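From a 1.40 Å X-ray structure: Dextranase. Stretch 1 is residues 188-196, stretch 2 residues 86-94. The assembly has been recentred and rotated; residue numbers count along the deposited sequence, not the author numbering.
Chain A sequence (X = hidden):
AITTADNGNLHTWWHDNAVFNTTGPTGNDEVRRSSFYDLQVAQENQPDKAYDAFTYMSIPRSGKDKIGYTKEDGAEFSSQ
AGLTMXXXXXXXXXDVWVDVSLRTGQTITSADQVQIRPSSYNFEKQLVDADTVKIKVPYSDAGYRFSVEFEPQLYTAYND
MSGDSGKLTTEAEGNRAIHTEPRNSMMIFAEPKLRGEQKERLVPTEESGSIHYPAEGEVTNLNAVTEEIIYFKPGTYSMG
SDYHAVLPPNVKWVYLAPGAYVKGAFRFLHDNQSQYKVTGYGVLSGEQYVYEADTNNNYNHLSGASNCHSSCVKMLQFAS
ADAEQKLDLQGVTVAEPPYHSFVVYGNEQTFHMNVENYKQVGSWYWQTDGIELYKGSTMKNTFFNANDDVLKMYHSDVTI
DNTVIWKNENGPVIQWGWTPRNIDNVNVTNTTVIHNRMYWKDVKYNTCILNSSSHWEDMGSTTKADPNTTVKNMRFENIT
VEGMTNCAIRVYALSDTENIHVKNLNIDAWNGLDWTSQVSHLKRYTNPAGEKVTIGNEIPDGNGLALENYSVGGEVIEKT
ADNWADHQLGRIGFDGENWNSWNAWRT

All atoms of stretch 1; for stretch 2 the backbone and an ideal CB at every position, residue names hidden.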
# COMPACT_ATOMS: atom_id res chain seq x y z
N ILE A 188 9.31 -10.21 -1.51
CA ILE A 188 8.96 -11.60 -1.26
C ILE A 188 7.73 -11.63 -0.37
O ILE A 188 7.71 -11.00 0.70
CB ILE A 188 10.11 -12.39 -0.62
CG1 ILE A 188 11.32 -12.44 -1.56
CG2 ILE A 188 9.65 -13.81 -0.24
CD1 ILE A 188 12.56 -13.09 -0.95
N PHE A 189 6.70 -12.34 -0.82
CA PHE A 189 5.49 -12.53 -0.04
C PHE A 189 5.47 -14.02 0.33
O PHE A 189 5.02 -14.86 -0.45
CB PHE A 189 4.26 -12.15 -0.86
CG PHE A 189 4.24 -10.72 -1.34
CD1 PHE A 189 4.92 -9.70 -0.66
CD2 PHE A 189 3.51 -10.39 -2.48
CE1 PHE A 189 4.87 -8.39 -1.12
CE2 PHE A 189 3.46 -9.08 -2.93
CZ PHE A 189 4.14 -8.08 -2.26
N ALA A 190 6.01 -14.33 1.51
CA ALA A 190 6.06 -15.69 2.04
C ALA A 190 4.78 -15.87 2.86
O ALA A 190 4.69 -15.37 3.98
CB ALA A 190 7.30 -15.87 2.91
N GLU A 191 3.80 -16.55 2.28
CA GLU A 191 2.46 -16.56 2.82
C GLU A 191 2.14 -17.92 3.44
O GLU A 191 2.60 -18.95 2.95
CB GLU A 191 1.44 -16.26 1.72
CG GLU A 191 1.64 -14.91 1.03
CD GLU A 191 1.62 -13.77 1.99
OE1 GLU A 191 0.54 -13.48 2.50
OE2 GLU A 191 2.68 -13.13 2.24
N PRO A 192 1.36 -17.94 4.51
CA PRO A 192 1.12 -19.22 5.21
C PRO A 192 0.25 -20.16 4.38
O PRO A 192 -0.79 -19.76 3.83
CB PRO A 192 0.41 -18.78 6.49
CG PRO A 192 -0.20 -17.46 6.18
CD PRO A 192 0.74 -16.80 5.21
N LYS A 193 0.67 -21.42 4.31
CA LYS A 193 -0.17 -22.45 3.73
C LYS A 193 -1.45 -22.57 4.54
O LYS A 193 -1.44 -22.50 5.77
CB LYS A 193 0.57 -23.78 3.75
CG LYS A 193 -0.10 -24.85 2.93
CD LYS A 193 0.60 -25.01 1.61
CE LYS A 193 0.17 -26.29 0.93
NZ LYS A 193 -1.11 -26.11 0.20
N LEU A 194 -2.57 -22.74 3.85
CA LEU A 194 -3.88 -22.75 4.49
C LEU A 194 -4.30 -24.19 4.79
O LEU A 194 -4.26 -25.04 3.90
CB LEU A 194 -4.91 -22.07 3.59
CG LEU A 194 -4.57 -20.62 3.21
CD1 LEU A 194 -5.66 -20.08 2.30
CD2 LEU A 194 -4.41 -19.75 4.43
N ARG A 195 -4.69 -24.43 6.04
CA ARG A 195 -5.13 -25.74 6.49
C ARG A 195 -6.37 -25.58 7.35
O ARG A 195 -6.69 -24.49 7.82
CB ARG A 195 -4.05 -26.46 7.32
CG ARG A 195 -2.75 -26.71 6.59
CD ARG A 195 -1.70 -27.36 7.50
NE ARG A 195 -0.50 -27.77 6.76
CZ ARG A 195 0.62 -28.17 7.35
NH1 ARG A 195 0.70 -28.22 8.68
NH2 ARG A 195 1.67 -28.52 6.61
N GLY A 196 -7.06 -26.70 7.56
CA GLY A 196 -8.11 -26.75 8.56
C GLY A 196 -9.21 -25.73 8.34
O GLY A 196 -9.67 -25.50 7.21
N UNK A 86 9.43 -5.89 -8.76
CA UNK A 86 9.28 -7.33 -8.91
C UNK A 86 8.79 -7.92 -7.59
O UNK A 86 9.05 -7.37 -6.51
CB UNK A 86 10.60 -7.98 -9.34
N UNK A 87 8.06 -9.03 -7.67
CA UNK A 87 7.61 -9.68 -6.44
C UNK A 87 7.38 -11.16 -6.71
O UNK A 87 6.97 -11.55 -7.81
CB UNK A 87 6.34 -9.02 -5.90
N UNK A 88 7.65 -11.97 -5.69
CA UNK A 88 7.44 -13.41 -5.76
C UNK A 88 6.63 -13.84 -4.56
O UNK A 88 6.99 -13.49 -3.42
CB UNK A 88 8.77 -14.17 -5.82
N UNK A 89 5.56 -14.58 -4.80
CA UNK A 89 4.75 -15.19 -3.75
C UNK A 89 4.96 -16.70 -3.73
O UNK A 89 5.18 -17.34 -4.76
CB UNK A 89 3.27 -14.86 -3.95
N UNK A 90 4.89 -17.26 -2.53
CA UNK A 90 4.82 -18.71 -2.38
C UNK A 90 4.08 -18.98 -1.08
O UNK A 90 3.94 -18.10 -0.23
CB UNK A 90 6.21 -19.35 -2.38
N UNK A 91 3.59 -20.21 -0.94
CA UNK A 91 3.00 -20.66 0.31
C UNK A 91 4.00 -21.53 1.06
O UNK A 91 4.70 -22.35 0.45
CB UNK A 91 1.70 -21.42 0.06
N UNK A 92 4.05 -21.37 2.38
CA UNK A 92 4.94 -22.19 3.18
C UNK A 92 4.29 -22.47 4.53
O UNK A 92 3.44 -21.72 5.01
CB UNK A 92 6.30 -21.51 3.36
N UNK A 93 4.69 -23.60 5.13
CA UNK A 93 4.20 -23.97 6.45
C UNK A 93 5.32 -24.25 7.44
O UNK A 93 5.04 -24.56 8.60
CB UNK A 93 3.30 -25.20 6.34
N UNK A 94 6.57 -24.14 7.02
CA UNK A 94 7.73 -24.50 7.82
C UNK A 94 8.87 -23.63 7.35
O UNK A 94 8.88 -23.19 6.19
CB UNK A 94 8.07 -25.99 7.70

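Residues 86-92 form a strand that pairs in parallel with strand 188-192; residues 88 to 91 alternate between its two faces.

Position 86 has nothing of stretch 1 within 5.5 Å of its ideal CB, and many residues would fit. It is Ser-86, which makes no contact here.

At position 87, CA-to-CB points toward stretch 1, and the ideal CB lies 4.1 Å from Phe-189 CE2. An apolar or aromatic side chain would suit this neighbour. It is Trp-87. Its CD1 packs 3.6 Å from Phe-189 CE2, with the ring planes oblique at 34°.

Position 88 bridges Ile-188, and both CB atoms lie on the same face. The ideal CB is 5.2 Å from Ile-188 CA, so small polar or branched residues are all plausible. It is Ser-88. Phe-189 N donates to Ser-88 O at 2.9 Å, nearly straight.

Position 89 shares its face with Phe-189 and Glu-191. The ideal CB is 3.9 Å from Phe-189 O. A small residue, polar or not, would sit easily beside the phenyl ring. It is Ser-89, with OG near the plane of the Phe-189 ring at its edge and 3.4 Å from Phe-189 CB.

Position 90 lies on the face of Ile-188 and Ala-190. The small Ala-190 leaves room beside it, so a large apolar side chain is favoured. It is Phe-90. The ring end swings nearer stretch 1: CZ is 3.6 Å from Ala-190 CB, CE2 is 3.7 Å from Ile-188 CG2, and Ala-190 CA lies over the ring face. Phe-90 N donates to Phe-189 O, and Phe-90 O accepts from Glu-191 N.

At position 91, the ideal CB is 4.1 Å from Lys-193 CD. The lysine favours an acid, though a polar amide would also serve. It is Glu-91. Its OE1 is 4.4 Å from Lys-193 NZ, beyond a salt bridge, but two waters link the carboxylate to that amine. One of them also accepts from Leu-194 N.

Position 92 points its CB away, so a side chain must turn back to meet Ala-190; a large apolar or aromatic one could do so. It is Tyr-92. Its CE1 reaches 3.8 Å from Ala-190 CB. Tyr-92 N donates to Glu-191 O, and Tyr-92 O accepts from Lys-193 N, both at 2.9 Å.

At position 93, CB points toward Lys-193 and Arg-195, with limited space. A small residue suits. It is Ala-93, whose CB lies over one face of the Arg-195 guanidinium, 3.7 Å from Arg-195 NH2.

Position 94 has nothing of stretch 1 within 5.5 Å of its ideal CB, and many residues would fit. It is Lys-94, which makes no contact here.

Stretch 2 (86-94) SWSSFEYAK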
# COMPACT_ATOMS: atom_id res chain seq x y z
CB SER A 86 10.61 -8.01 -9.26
OG SER A 86 11.10 -7.56 -10.52
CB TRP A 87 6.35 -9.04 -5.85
CG TRP A 87 5.06 -9.39 -6.55
CD1 TRP A 87 4.17 -10.37 -6.18
CD2 TRP A 87 4.53 -8.78 -7.73
NE1 TRP A 87 3.12 -10.40 -7.07
CE2 TRP A 87 3.32 -9.44 -8.03
CE3 TRP A 87 4.97 -7.75 -8.57
CZ2 TRP A 87 2.53 -9.09 -9.13
CZ3 TRP A 87 4.18 -7.41 -9.67
CH2 TRP A 87 2.99 -8.08 -9.94
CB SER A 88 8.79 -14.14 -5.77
OG SER A 88 8.60 -15.54 -5.86
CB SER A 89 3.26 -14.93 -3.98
OG SER A 89 2.96 -13.57 -3.71
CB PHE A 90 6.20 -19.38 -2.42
CG PHE A 90 7.17 -18.90 -1.36
CD1 PHE A 90 7.17 -19.46 -0.09
CD2 PHE A 90 8.09 -17.90 -1.65
CE1 PHE A 90 8.06 -19.02 0.88
CE2 PHE A 90 8.99 -17.47 -0.69
CZ PHE A 90 8.98 -18.02 0.58
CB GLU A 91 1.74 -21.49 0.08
CG GLU A 91 0.63 -20.76 -0.63
CD GLU A 91 -0.64 -21.59 -0.68
OE1 GLU A 91 -0.92 -22.18 -1.74
OE2 GLU A 91 -1.33 -21.67 0.35
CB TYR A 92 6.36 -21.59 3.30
CG TYR A 92 6.51 -20.45 4.29
CD1 TYR A 92 5.59 -19.41 4.35
CD2 TYR A 92 7.61 -20.39 5.14
CE1 TYR A 92 5.73 -18.36 5.26
CE2 TYR A 92 7.77 -19.34 6.04
CZ TYR A 92 6.82 -18.33 6.10
OH TYR A 92 6.96 -17.31 7.00
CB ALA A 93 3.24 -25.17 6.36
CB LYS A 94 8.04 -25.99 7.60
CG LYS A 94 9.17 -26.60 8.41
CD LYS A 94 9.11 -28.14 8.29
CE LYS A 94 10.36 -28.81 8.84
NZ LYS A 94 10.54 -28.63 10.30
O HOH W 1 -2.77 -23.56 1.00
O HOH W 2 -2.11 -24.69 -1.81
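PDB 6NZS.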